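Local coordinates for xylose isomerase domain protein TIM barrel (Planctomyces limnophilus, PDB 3TVA), which is probably an isomerase of the xylose isomerase-like TIM barrel family and binds a magnesium ion, at residues 9-14 with 250-255; 36-41 with 65-70; 117-122 with 151-156; 136-141 with 168-173; 187-192 with 213-218. One frame throughout, in Å; residues are numbered along the deposited sequence.

Contact 1 of 5, residues 9-14 with 250-255; sequences PYWPIG and IGYRGP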
# COMPACT_ATOMS: atom_id res chain seq x y z
N PRO A 9 11.65 18.13 -4.27
CA PRO A 9 11.46 17.59 -5.62
C PRO A 9 10.20 16.74 -5.70
O PRO A 9 9.94 15.94 -4.81
CB PRO A 9 12.71 16.73 -5.84
CG PRO A 9 13.23 16.44 -4.48
CD PRO A 9 12.87 17.62 -3.63
N TYR A 10 9.44 16.92 -6.77
CA TYR A 10 8.17 16.23 -6.94
C TYR A 10 8.42 14.80 -7.30
O TYR A 10 9.40 14.49 -7.99
CB TYR A 10 7.38 16.84 -8.09
CG TYR A 10 7.20 18.33 -8.00
CD1 TYR A 10 7.26 19.12 -9.14
CD2 TYR A 10 6.94 18.94 -6.77
CE1 TYR A 10 7.09 20.50 -9.06
CE2 TYR A 10 6.77 20.31 -6.68
CZ TYR A 10 6.84 21.09 -7.83
OH TYR A 10 6.66 22.45 -7.73
N TRP A 11 7.50 13.93 -6.88
CA TRP A 11 7.47 12.56 -7.36
C TRP A 11 8.81 11.82 -7.27
O TRP A 11 9.22 11.21 -8.25
CB TRP A 11 6.96 12.54 -8.81
CG TRP A 11 5.48 12.79 -8.95
CD1 TRP A 11 4.59 13.04 -7.93
CD2 TRP A 11 4.72 12.81 -10.16
NE1 TRP A 11 3.33 13.21 -8.44
CE2 TRP A 11 3.37 13.07 -9.80
CE3 TRP A 11 5.04 12.62 -11.51
CZ2 TRP A 11 2.35 13.15 -10.75
CZ3 TRP A 11 4.02 12.72 -12.45
CH2 TRP A 11 2.70 12.98 -12.07
N PRO A 12 9.48 11.86 -6.10
CA PRO A 12 10.67 11.00 -6.03
C PRO A 12 10.22 9.56 -6.23
O PRO A 12 9.14 9.20 -5.79
CB PRO A 12 11.18 11.21 -4.60
CG PRO A 12 9.95 11.59 -3.81
CD PRO A 12 9.11 12.42 -4.79
N ILE A 13 11.00 8.77 -6.95
CA ILE A 13 10.62 7.38 -7.19
C ILE A 13 11.02 6.49 -6.01
O ILE A 13 11.98 6.77 -5.30
CB ILE A 13 11.12 6.89 -8.57
CG1 ILE A 13 10.18 7.44 -9.66
CG2 ILE A 13 11.12 5.37 -8.66
CD1 ILE A 13 10.84 8.32 -10.64
N GLY A 14 10.25 5.43 -5.79
CA GLY A 14 10.54 4.55 -4.68
C GLY A 14 10.23 3.13 -5.09
O GLY A 14 9.67 2.90 -6.17
N ILE A 250 -4.75 16.33 -9.35
CA ILE A 250 -5.34 16.43 -8.02
C ILE A 250 -4.39 16.95 -6.95
O ILE A 250 -4.75 17.06 -5.79
CB ILE A 250 -5.95 15.12 -7.55
CG1 ILE A 250 -4.84 14.08 -7.37
CG2 ILE A 250 -7.01 14.68 -8.55
CD1 ILE A 250 -5.32 12.77 -6.79
N GLY A 251 -3.16 17.28 -7.35
CA GLY A 251 -2.23 17.87 -6.41
C GLY A 251 -1.28 16.90 -5.72
O GLY A 251 -0.55 17.31 -4.82
N TYR A 252 -1.25 15.62 -6.14
CA TYR A 252 -0.35 14.69 -5.46
C TYR A 252 1.08 14.91 -5.93
O TYR A 252 1.36 14.89 -7.13
CB TYR A 252 -0.75 13.24 -5.70
CG TYR A 252 0.18 12.29 -4.98
CD1 TYR A 252 0.07 12.10 -3.60
CD2 TYR A 252 1.18 11.61 -5.67
CE1 TYR A 252 0.93 11.23 -2.92
CE2 TYR A 252 2.05 10.74 -5.00
CZ TYR A 252 1.92 10.56 -3.63
OH TYR A 252 2.77 9.72 -2.97
N ARG A 253 1.93 15.31 -4.99
CA ARG A 253 3.36 15.50 -5.20
C ARG A 253 4.32 14.47 -4.59
O ARG A 253 5.54 14.59 -4.75
CB ARG A 253 3.73 16.94 -4.83
CG ARG A 253 2.83 17.98 -5.55
CD ARG A 253 3.08 18.00 -7.07
NE ARG A 253 2.33 19.05 -7.74
CZ ARG A 253 1.17 18.85 -8.38
NH1 ARG A 253 0.65 17.63 -8.42
NH2 ARG A 253 0.55 19.86 -8.98
N GLY A 254 3.78 13.49 -3.87
CA GLY A 254 4.61 12.61 -3.05
C GLY A 254 5.32 11.53 -3.85
O GLY A 254 5.32 11.55 -5.08
N PRO A 255 5.91 10.55 -3.15
CA PRO A 255 6.69 9.51 -3.83
C PRO A 255 5.84 8.64 -4.75
O PRO A 255 4.66 8.38 -4.49
CB PRO A 255 7.24 8.65 -2.67
CG PRO A 255 7.26 9.58 -1.50
CD PRO A 255 6.04 10.47 -1.68
O HOH W 1 7.72 15.96 -2.90

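Contact 2 of 5, residues 36-41 with 65-70; sequences PTVQVH and IQVTVI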
# COMPACT_ATOMS: atom_id res chain seq x y z
N PRO A 36 15.70 7.14 -4.11
CA PRO A 36 15.77 7.93 -2.87
C PRO A 36 14.82 7.49 -1.74
O PRO A 36 15.07 7.84 -0.58
CB PRO A 36 15.41 9.35 -3.35
CG PRO A 36 14.46 9.11 -4.51
CD PRO A 36 15.03 7.88 -5.20
N THR A 37 13.73 6.79 -2.05
CA THR A 37 12.71 6.49 -1.05
C THR A 37 12.22 5.06 -1.19
O THR A 37 12.31 4.47 -2.26
CB THR A 37 11.43 7.39 -1.16
OG1 THR A 37 10.72 7.08 -2.36
CG2 THR A 37 11.77 8.86 -1.14
N VAL A 38 11.72 4.50 -0.09
CA VAL A 38 11.07 3.20 -0.12
C VAL A 38 9.86 3.18 0.80
O VAL A 38 9.76 3.97 1.74
CB VAL A 38 12.02 2.06 0.35
CG1 VAL A 38 13.21 1.87 -0.61
CG2 VAL A 38 12.50 2.29 1.78
N GLN A 39 8.94 2.27 0.52
CA GLN A 39 7.98 1.82 1.51
C GLN A 39 8.48 0.45 1.94
O GLN A 39 9.11 -0.26 1.17
CB GLN A 39 6.58 1.70 0.93
CG GLN A 39 5.97 3.03 0.56
CD GLN A 39 4.52 2.89 0.17
OE1 GLN A 39 3.91 1.85 0.41
NE2 GLN A 39 3.94 3.92 -0.44
N VAL A 40 8.22 0.09 3.19
CA VAL A 40 8.78 -1.13 3.73
C VAL A 40 7.69 -2.00 4.35
O VAL A 40 6.90 -1.52 5.17
CB VAL A 40 9.81 -0.81 4.83
CG1 VAL A 40 10.49 -2.08 5.30
CG2 VAL A 40 10.84 0.17 4.31
N HIS A 41 7.67 -3.27 3.99
CA HIS A 41 6.84 -4.20 4.72
C HIS A 41 7.44 -4.39 6.12
O HIS A 41 8.64 -4.61 6.26
CB HIS A 41 6.71 -5.53 3.99
CG HIS A 41 5.61 -6.39 4.52
ND1 HIS A 41 5.67 -6.98 5.77
CD2 HIS A 41 4.42 -6.74 3.99
CE1 HIS A 41 4.56 -7.68 5.97
NE2 HIS A 41 3.79 -7.55 4.90
N ILE A 65 18.54 6.52 1.89
CA ILE A 65 17.16 6.18 1.58
C ILE A 65 16.19 6.61 2.68
O ILE A 65 16.39 6.31 3.86
CB ILE A 65 17.01 4.66 1.35
CG1 ILE A 65 17.66 4.25 0.02
CG2 ILE A 65 15.54 4.25 1.40
CD1 ILE A 65 17.71 2.75 -0.20
N GLN A 66 15.12 7.29 2.26
CA GLN A 66 14.06 7.70 3.17
C GLN A 66 12.89 6.70 3.16
O GLN A 66 12.41 6.31 2.10
CB GLN A 66 13.57 9.10 2.79
CG GLN A 66 12.49 9.68 3.70
CD GLN A 66 11.81 10.92 3.09
OE1 GLN A 66 12.19 11.41 2.02
NE2 GLN A 66 10.78 11.42 3.78
N VAL A 67 12.44 6.30 4.35
CA VAL A 67 11.33 5.36 4.49
C VAL A 67 10.03 6.14 4.66
O VAL A 67 9.88 6.88 5.63
CB VAL A 67 11.53 4.47 5.74
CG1 VAL A 67 10.38 3.46 5.88
CG2 VAL A 67 12.89 3.78 5.69
N THR A 68 9.16 6.07 3.66
CA THR A 68 7.91 6.81 3.63
C THR A 68 6.69 6.17 4.32
O THR A 68 5.87 6.87 4.90
CB THR A 68 7.59 7.28 2.21
OG1 THR A 68 7.41 6.14 1.36
CG2 THR A 68 8.75 8.14 1.67
N VAL A 69 6.55 4.86 4.21
CA VAL A 69 5.44 4.14 4.82
C VAL A 69 5.94 2.76 5.26
O VAL A 69 6.74 2.13 4.57
CB VAL A 69 4.24 3.91 3.84
CG1 VAL A 69 3.07 3.26 4.57
CG2 VAL A 69 3.76 5.21 3.15
N ILE A 70 5.47 2.30 6.42
CA ILE A 70 5.72 0.92 6.82
C ILE A 70 4.41 0.13 6.81
O ILE A 70 3.44 0.50 7.47
CB ILE A 70 6.42 0.85 8.20
CG1 ILE A 70 7.85 1.42 8.06
CG2 ILE A 70 6.44 -0.60 8.70
CD1 ILE A 70 8.60 1.62 9.35
O HOH W 2 8.48 5.51 -1.23
O HOH W 3 5.02 6.98 0.07

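Contact 3 of 5, residues 117-122 with 151-156; sequences PAIGLH and HGQAVH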
# COMPACT_ATOMS: atom_id res chain seq x y z
N PRO A 117 6.73 8.51 9.32
CA PRO A 117 5.47 9.24 9.59
C PRO A 117 4.19 8.46 9.30
O PRO A 117 3.09 8.95 9.59
CB PRO A 117 5.60 10.50 8.71
CG PRO A 117 6.40 10.03 7.54
CD PRO A 117 7.40 9.02 8.11
N ALA A 118 4.29 7.31 8.63
CA ALA A 118 3.08 6.64 8.20
C ALA A 118 3.16 5.12 8.23
O ALA A 118 4.22 4.53 7.98
CB ALA A 118 2.69 7.12 6.79
N ILE A 119 2.04 4.49 8.54
CA ILE A 119 1.91 3.05 8.42
C ILE A 119 0.78 2.72 7.46
O ILE A 119 -0.12 3.54 7.25
CB ILE A 119 1.67 2.35 9.78
CG1 ILE A 119 0.40 2.88 10.44
CG2 ILE A 119 2.89 2.50 10.70
CD1 ILE A 119 0.21 2.34 11.86
N GLY A 120 0.75 1.51 6.94
CA GLY A 120 -0.28 1.21 5.96
C GLY A 120 -0.75 -0.21 6.13
O GLY A 120 -0.07 -1.04 6.71
N LEU A 121 -1.98 -0.42 5.68
CA LEU A 121 -2.74 -1.62 5.97
C LEU A 121 -3.76 -1.89 4.87
O LEU A 121 -4.50 -0.97 4.49
CB LEU A 121 -3.48 -1.36 7.28
CG LEU A 121 -4.67 -2.19 7.77
CD1 LEU A 121 -4.21 -3.49 8.40
CD2 LEU A 121 -5.48 -1.38 8.76
N HIS A 122 -3.88 -3.14 4.42
CA HIS A 122 -5.09 -3.56 3.71
C HIS A 122 -5.98 -4.09 4.80
O HIS A 122 -5.72 -5.14 5.39
CB HIS A 122 -4.84 -4.65 2.65
CG HIS A 122 -6.10 -5.23 2.05
ND1 HIS A 122 -6.13 -6.45 1.41
CD2 HIS A 122 -7.36 -4.75 2.00
CE1 HIS A 122 -7.36 -6.70 1.00
NE2 HIS A 122 -8.13 -5.68 1.34
N HIS A 151 1.80 8.82 18.16
CA HIS A 151 3.15 8.80 17.58
C HIS A 151 3.37 9.89 16.51
O HIS A 151 4.43 9.92 15.89
CB HIS A 151 3.50 7.42 17.00
CG HIS A 151 3.80 6.38 18.04
ND1 HIS A 151 4.64 6.61 19.10
CD2 HIS A 151 3.40 5.09 18.15
CE1 HIS A 151 4.73 5.52 19.84
NE2 HIS A 151 3.98 4.58 19.29
N GLY A 152 2.38 10.74 16.26
CA GLY A 152 2.50 11.68 15.15
C GLY A 152 2.40 11.00 13.78
O GLY A 152 2.96 11.47 12.79
N GLN A 153 1.65 9.91 13.70
CA GLN A 153 1.60 9.13 12.46
C GLN A 153 0.23 9.13 11.82
O GLN A 153 -0.79 9.33 12.48
CB GLN A 153 1.95 7.66 12.72
CG GLN A 153 3.34 7.37 13.11
CD GLN A 153 3.52 5.94 13.62
OE1 GLN A 153 2.57 5.15 13.66
NE2 GLN A 153 4.73 5.62 14.04
N ALA A 154 0.23 8.84 10.52
CA ALA A 154 -0.99 8.64 9.76
C ALA A 154 -1.11 7.15 9.40
O ALA A 154 -0.11 6.44 9.30
CB ALA A 154 -0.95 9.49 8.46
N VAL A 155 -2.35 6.68 9.24
CA VAL A 155 -2.62 5.34 8.71
C VAL A 155 -3.17 5.46 7.28
O VAL A 155 -4.13 6.20 7.03
CB VAL A 155 -3.65 4.60 9.57
CG1 VAL A 155 -3.97 3.24 8.98
CG2 VAL A 155 -3.14 4.47 11.01
N HIS A 156 -2.53 4.75 6.35
CA HIS A 156 -2.93 4.78 4.94
C HIS A 156 -3.59 3.45 4.56
O HIS A 156 -2.94 2.39 4.58
CB HIS A 156 -1.70 4.99 4.04
CG HIS A 156 -0.97 6.28 4.27
ND1 HIS A 156 0.13 6.65 3.52
CD2 HIS A 156 -1.18 7.29 5.15
CE1 HIS A 156 0.58 7.82 3.94
NE2 HIS A 156 -0.20 8.23 4.93
O HOH W 4 2.11 11.87 9.88

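Contact 4 of 5, residues 136-141 with 168-173; sequences ELVRVT and LEFIED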
# COMPACT_ATOMS: atom_id res chain seq x y z
N GLU A 136 -18.21 -2.30 14.73
CA GLU A 136 -17.07 -2.83 15.46
C GLU A 136 -15.76 -2.56 14.70
O GLU A 136 -14.73 -2.27 15.31
CB GLU A 136 -17.28 -4.34 15.70
CG GLU A 136 -16.50 -4.92 16.86
CD GLU A 136 -17.26 -4.93 18.19
OE1 GLU A 136 -18.44 -4.49 18.22
OE2 GLU A 136 -16.68 -5.37 19.21
N LEU A 137 -15.80 -2.66 13.38
CA LEU A 137 -14.62 -2.39 12.56
C LEU A 137 -14.24 -0.90 12.62
O LEU A 137 -13.06 -0.54 12.73
CB LEU A 137 -14.85 -2.82 11.11
CG LEU A 137 -13.67 -2.50 10.18
CD1 LEU A 137 -12.44 -3.33 10.59
CD2 LEU A 137 -13.99 -2.71 8.70
N VAL A 138 -15.24 -0.02 12.53
CA VAL A 138 -15.02 1.41 12.78
C VAL A 138 -14.33 1.66 14.13
O VAL A 138 -13.38 2.44 14.21
CB VAL A 138 -16.35 2.23 12.67
CG1 VAL A 138 -16.14 3.70 13.10
CG2 VAL A 138 -16.90 2.17 11.26
N ARG A 139 -14.77 0.96 15.16
CA ARG A 139 -14.25 1.18 16.49
C ARG A 139 -12.78 0.75 16.68
O ARG A 139 -12.03 1.42 17.39
CB ARG A 139 -15.21 0.57 17.51
CG ARG A 139 -16.65 1.07 17.27
CD ARG A 139 -17.59 0.83 18.45
NE ARG A 139 -18.70 -0.05 18.09
CZ ARG A 139 -18.69 -1.36 18.30
NH1 ARG A 139 -19.73 -2.10 17.96
NH2 ARG A 139 -17.63 -1.91 18.85
N VAL A 140 -12.36 -0.34 16.03
CA VAL A 140 -10.97 -0.77 16.10
C VAL A 140 -10.09 0.12 15.24
O VAL A 140 -8.93 0.34 15.57
CB VAL A 140 -10.69 -2.29 15.78
CG1 VAL A 140 -11.35 -3.17 16.81
CG2 VAL A 140 -11.13 -2.65 14.38
N THR A 141 -10.65 0.62 14.14
CA THR A 141 -9.90 1.53 13.26
C THR A 141 -9.60 2.83 13.99
O THR A 141 -8.46 3.31 13.97
CB THR A 141 -10.64 1.77 11.90
OG1 THR A 141 -10.89 0.50 11.28
CG2 THR A 141 -9.79 2.60 10.93
N LEU A 168 -15.20 5.61 0.66
CA LEU A 168 -15.45 6.97 1.12
C LEU A 168 -16.40 6.98 2.33
O LEU A 168 -16.20 7.72 3.30
CB LEU A 168 -16.09 7.79 -0.00
CG LEU A 168 -15.20 8.34 -1.12
CD1 LEU A 168 -16.06 8.84 -2.29
CD2 LEU A 168 -14.30 9.46 -0.60
N GLU A 169 -17.43 6.15 2.26
CA GLU A 169 -18.38 6.02 3.34
C GLU A 169 -17.67 5.57 4.64
O GLU A 169 -17.93 6.11 5.72
CB GLU A 169 -19.47 5.02 2.95
CG GLU A 169 -20.62 4.97 3.94
CD GLU A 169 -21.59 3.81 3.69
OE1 GLU A 169 -21.24 2.88 2.93
OE2 GLU A 169 -22.70 3.85 4.26
N PHE A 170 -16.75 4.61 4.51
CA PHE A 170 -16.03 4.08 5.67
C PHE A 170 -15.14 5.16 6.26
O PHE A 170 -15.12 5.37 7.47
CB PHE A 170 -15.18 2.86 5.28
CG PHE A 170 -14.37 2.28 6.41
CD1 PHE A 170 -15.00 1.67 7.49
CD2 PHE A 170 -12.98 2.33 6.38
CE1 PHE A 170 -14.26 1.11 8.54
CE2 PHE A 170 -12.23 1.79 7.42
CZ PHE A 170 -12.87 1.18 8.50
N ILE A 171 -14.41 5.83 5.38
CA ILE A 171 -13.50 6.89 5.82
C ILE A 171 -14.27 8.01 6.51
O ILE A 171 -13.83 8.55 7.52
CB ILE A 171 -12.70 7.45 4.63
CG1 ILE A 171 -11.64 6.42 4.19
CG2 ILE A 171 -12.07 8.80 4.96
CD1 ILE A 171 -10.90 6.80 2.91
N GLU A 172 -15.44 8.32 5.97
CA GLU A 172 -16.28 9.38 6.52
C GLU A 172 -16.87 8.98 7.88
O GLU A 172 -17.06 9.82 8.76
CB GLU A 172 -17.40 9.71 5.54
CG GLU A 172 -17.32 11.12 5.01
CD GLU A 172 -17.10 11.21 3.50
OE1 GLU A 172 -18.08 11.54 2.79
OE2 GLU A 172 -15.96 10.99 3.05
N ASP A 173 -17.17 7.69 8.03
CA ASP A 173 -17.68 7.16 9.30
C ASP A 173 -16.59 7.13 10.38
O ASP A 173 -16.86 7.41 11.54
CB ASP A 173 -18.28 5.77 9.11
CG ASP A 173 -19.65 5.81 8.45
OD1 ASP A 173 -20.29 6.88 8.51
OD2 ASP A 173 -20.09 4.78 7.88

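Contact 5 of 5, residues 187-192 with 213-218; sequences NMILYG and KDALWA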
# COMPACT_ATOMS: atom_id res chain seq x y z
N ASN A 187 -4.83 -2.88 -7.95
CA ASN A 187 -5.69 -3.67 -7.06
C ASN A 187 -7.15 -3.69 -7.51
O ASN A 187 -7.80 -4.72 -7.44
CB ASN A 187 -5.59 -3.21 -5.59
CG ASN A 187 -4.23 -3.55 -4.97
OD1 ASN A 187 -3.41 -4.25 -5.57
ND2 ASN A 187 -4.00 -3.08 -3.74
N MSE A 188 -7.65 -2.56 -7.97
CA MSE A 188 -9.05 -2.52 -8.39
C MSE A 188 -9.30 -3.30 -9.67
O MSE A 188 -10.41 -3.77 -9.90
CB MSE A 188 -9.52 -1.10 -8.53
CG MSE A 188 -9.57 -0.38 -7.21
SE MSE A 188 -10.53 1.25 -7.53
CE MSE A 188 -12.34 0.53 -7.74
N ILE A 189 -8.27 -3.42 -10.50
CA ILE A 189 -8.36 -4.28 -11.66
C ILE A 189 -8.27 -5.75 -11.26
O ILE A 189 -8.98 -6.60 -11.80
CB ILE A 189 -7.29 -3.91 -12.69
CG1 ILE A 189 -7.55 -2.49 -13.21
CG2 ILE A 189 -7.28 -4.91 -13.83
CD1 ILE A 189 -6.58 -2.01 -14.26
N LEU A 190 -7.40 -6.04 -10.30
CA LEU A 190 -7.22 -7.41 -9.83
C LEU A 190 -8.51 -7.93 -9.20
O LEU A 190 -8.97 -9.03 -9.53
CB LEU A 190 -6.03 -7.50 -8.87
CG LEU A 190 -4.66 -7.28 -9.51
CD1 LEU A 190 -3.58 -7.13 -8.44
CD2 LEU A 190 -4.31 -8.43 -10.46
N TYR A 191 -9.13 -7.13 -8.33
CA TYR A 191 -10.43 -7.48 -7.77
C TYR A 191 -11.58 -7.39 -8.76
O TYR A 191 -12.66 -7.92 -8.51
CB TYR A 191 -10.74 -6.61 -6.55
CG TYR A 191 -9.90 -6.93 -5.34
CD1 TYR A 191 -10.14 -8.07 -4.59
CD2 TYR A 191 -8.88 -6.09 -4.95
CE1 TYR A 191 -9.36 -8.36 -3.47
CE2 TYR A 191 -8.09 -6.37 -3.86
CZ TYR A 191 -8.34 -7.50 -3.12
OH TYR A 191 -7.54 -7.76 -2.02
N GLY A 192 -11.37 -6.70 -9.88
CA GLY A 192 -12.40 -6.56 -10.90
C GLY A 192 -13.55 -5.63 -10.50
O GLY A 192 -14.66 -5.74 -11.00
N LYS A 213 1.68 0.14 -9.94
CA LYS A 213 1.61 -1.28 -10.24
C LYS A 213 0.59 -1.41 -11.37
O LYS A 213 -0.28 -0.55 -11.53
CB LYS A 213 1.16 -2.07 -9.00
CG LYS A 213 1.35 -3.57 -9.16
CD LYS A 213 0.28 -4.38 -8.45
CE LYS A 213 0.43 -4.33 -6.98
NZ LYS A 213 -0.87 -4.61 -6.27
N ASP A 214 0.69 -2.47 -12.17
CA ASP A 214 -0.20 -2.61 -13.33
C ASP A 214 -0.83 -4.00 -13.36
O ASP A 214 -0.29 -4.96 -12.80
CB ASP A 214 0.59 -2.35 -14.63
CG ASP A 214 -0.29 -1.77 -15.76
OD1 ASP A 214 -1.54 -1.83 -15.67
OD2 ASP A 214 0.29 -1.27 -16.74
N ALA A 215 -1.98 -4.12 -14.03
CA ALA A 215 -2.67 -5.41 -14.11
C ALA A 215 -3.59 -5.47 -15.32
O ALA A 215 -3.98 -4.44 -15.86
CB ALA A 215 -3.46 -5.67 -12.83
N LEU A 216 -3.94 -6.69 -15.71
CA LEU A 216 -4.91 -6.93 -16.78
C LEU A 216 -6.23 -7.35 -16.15
O LEU A 216 -6.24 -8.13 -15.18
CB LEU A 216 -4.42 -8.05 -17.71
CG LEU A 216 -3.12 -7.78 -18.49
CD1 LEU A 216 -2.63 -9.06 -19.20
CD2 LEU A 216 -3.33 -6.63 -19.51
N TRP A 217 -7.34 -6.85 -16.67
CA TRP A 217 -8.66 -7.30 -16.21
C TRP A 217 -8.84 -8.79 -16.42
O TRP A 217 -8.33 -9.36 -17.38
CB TRP A 217 -9.78 -6.58 -16.98
CG TRP A 217 -9.86 -5.12 -16.69
CD1 TRP A 217 -9.34 -4.11 -17.44
CD2 TRP A 217 -10.52 -4.51 -15.58
NE1 TRP A 217 -9.62 -2.90 -16.86
CE2 TRP A 217 -10.34 -3.11 -15.71
CE3 TRP A 217 -11.23 -4.99 -14.48
CZ2 TRP A 217 -10.86 -2.20 -14.80
CZ3 TRP A 217 -11.73 -4.09 -13.56
CH2 TRP A 217 -11.54 -2.71 -13.73
N ALA A 218 -9.60 -9.43 -15.53
CA ALA A 218 -10.10 -10.77 -15.81
C ALA A 218 -11.12 -10.68 -16.95
O ALA A 218 -11.62 -9.59 -17.25
CB ALA A 218 -10.76 -11.36 -14.56
O HOH W 5 -10.46 -8.30 -12.96

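Contact 1 of 5, residues 9-14 with 250-255
Residues 9-14 run in beside the loop 250-255, and one straight backbone bond ties them: Trp-11 N donates to Arg-253 O at 3.0 Å with 171° at the hydrogen. In this TIM barrel the segments lead into neighbouring parallel strands, 13-18 and 256-258, so the contact closes first strand against last. Trp-11 sets its indole CG anti to the carbonyl carbon (chi1 -74°), which brings NE1 to Tyr-252 O at 2.9 Å; that carbonyl also accepts Arg-253 NH1, which bonds Trp-248 O as well, and both donors stand above the Tyr-252 carbonyl plane. Trp-248, from helix 240-249, meets the indole edge-to-face. An alanine in place of Trp-11 would remove the NE1 bond and would probably loosen the packing between this entry segment and helix 240-249. Further along, the rings of Pro-12 and Pro-255 lie side by side, CG to CG 4.1 Å. At the exposed end, Arg-253 CD sits over one face of the Tyr-10 ring, 4.0 Å from Tyr-10 CD2.

Contact 2 of 5, residues 36-41 with 65-70
Val-38 and Val-40 bury the most surface here, with Gln-39 among the next, between parallel strands 37-41 and 66-71, joined through helix 50-62 as a beta-alpha-beta unit. Val-38 is gripped through its backbone: its N donates to Gln-66 O at 2.9 Å, and its O receives Thr-68 N nearly along the C=O axis. Its CG2, in the crowded position between backbone N and carbonyl carbon, meets Ile-65 CG2 at 3.6 Å, the two side chains crossing at about a right angle. Val-40 lies on the same face of the sheet, where its CG2 touches Val-67 CG1 at 3.7 Å and Phe-56 of helix 50-62 packs on both Val-40 and Val-67. Gln-39 points to the other face, toward the barrel interior. Extended beyond CG, it runs alongside Val-69, with Gln-39 CG 3.8 Å from Val-69 CB, while Thr-68 OG1 comes across it. A water joins Gln-39 NE2 to Thr-68 OG1. The amide end is held by bonds from OE1 to the magnesium ligand His-211 and from NE2 to Asn-182. The face of Val-38 and Val-40 is therefore mainly apolar, whereas the other supplies a second-shell amide that would probably fix the orientation of the His-211 ring.

Contact 3 of 5, residues 117-122 with 151-156
Four backbone hydrogen bonds stitch residues 117-121 to 154-156 in parallel register, the shortest being His-156 N to Ile-119 O at 2.8 Å and 165°. Helix 132-149 links strands 118-121 and 154-158 as a beta-alpha-beta unit of the TIM barrel. Packing is closest on the barrel-interior face, where Ala-118 CB stands 3.5 Å above the His-156 ring plane, offset toward the rim, 3.6 Å from both CE1 and NE2 of His-156: a CH-pi contact. On the face turned to the helices, Ile-119 CG1 occupies the crowded position (chi1 58°) and reaches Val-155 CG2 at 3.9 Å, with Met-104 of helix 97-114 beyond. The looser side is the N-terminal end, where a water donates to the O atoms of exposed Pro-117 and Gly-152, 3.1 Å from each, although Pro-117 O still accepts Ala-154 N. With His-156 ND1 bonded to Ser-209 OG and a methyl over one face, the imidazole is probably held in one orientation, and neighbouring Arg-208 would be expected to disfavour a charged ring.

Contact 4 of 5, residues 136-141 with 168-173
Phe-170 reaches from one helix to the other, its CG anti to the backbone N (chi1 178°), and three side chains of residues 136-141 gather round the far end of its ring. Thr-141 comes tip to tip with it: Thr-141 OG1 lies in the ring plane at the edge, 3.5 Å from Phe-170 CZ. Leu-137 instead crosses the phenylalanine at about a right angle, bringing its CD2 to 3.8 Å from Phe-170 CE1. Val-138 slides past in the opposite direction, and Val-138 CG2 stands 3.9 Å from that same CE1. These are helices 132-149 and 164-174 of the TIM barrel's outer layer, separated in sequence by strand 154-158; their short segments cross at -59° with axes 10.6 Å apart, a spacing that a long aromatic side chain can bridge. No hydrogen bond links the segments. The Thr-141 hydroxyl is spent within its own helix, donating to Leu-137 O at 2.8 Å from above the carbonyl plane, and that oxygen also takes Thr-141 N. This bond holds OG1 anti to the carbonyl carbon, at the ring edge. Toward solvent, Val-138 CG1 approaches Asp-173 O at 4.1 Å, while Asp-173 OD2 is hydrogen-bonded to Tyr-134 OH, back on helix 132-149.

Contact 5 of 5, residues 187-192 with 213-218
Ile-189 is the centre of the contact, laid across the Trp-217 indole at about a right angle. Its CG2 stands over the ring face, offset toward the rim, 3.9 Å from the centroid of the five-membered ring in a CH-pi contact. Its other branch puts Ile-189 CG1 3.7 Å from Trp-217 CZ2. Gly-192 CA meets the edge of the same indole near its plane, 3.7 Å from Trp-217 CZ3. A glycine in place of Trp-217 would remove the surface under Ile-189 and would probably leave the end of helix 185-190 less firmly packed. Alongside, Leu-190 CD2 touches Ala-215 CB at 3.7 Å. What sets these pieces is partly backbone: Gly-192, with positive phi, ends the helix in a Schellman motif, and a water donates to Ile-189 O and accepts from Ala-218 N. Trp-217 N is held in turn by Asp-237 OD2. Farther in, Lys-213, bent at chi2 and chi3, brings NZ to 2.7 Å from Asn-187 OD1. Lys-213 NZ is hydrogen-bonded to Asp-184 OD2, and Asn-187 ND2 bonds Thr-159 O, with a weak bond to Glu-158 OE2. Since Asp-184 and Glu-158 are magnesium ligands, this polar end forms a second shell, and the ammonium would probably lower the local negative charge at the metal site of the TIM barrel.

Overall arrangement
Contact 4 joins two outer helices and is buried, though its centre lies about 18 Å from the chain's; the others reach the barrel sheet. Contacts 2 and 3 are buried, adjoining strand pairings: Ile-70 hydrogen-bonds with Ala-118 and Gly-120. Contacts 1 and 5 are partly buried; contact 1 encloses the others along the chain and touches contact 2 at Ile-13 O and Thr-37 OG1. Helix 132-149, one side of contact 4, links contact 3's two strands, yet the contacts do not touch. Chemistry follows place: regular backbone bonds in contacts 2 and 3, irregular bonds in contact 1, side-chain packing alone in contact 4. Contacts 2 and 5, on opposite sides of the chain's centre, supply polar groups to magnesium ligands.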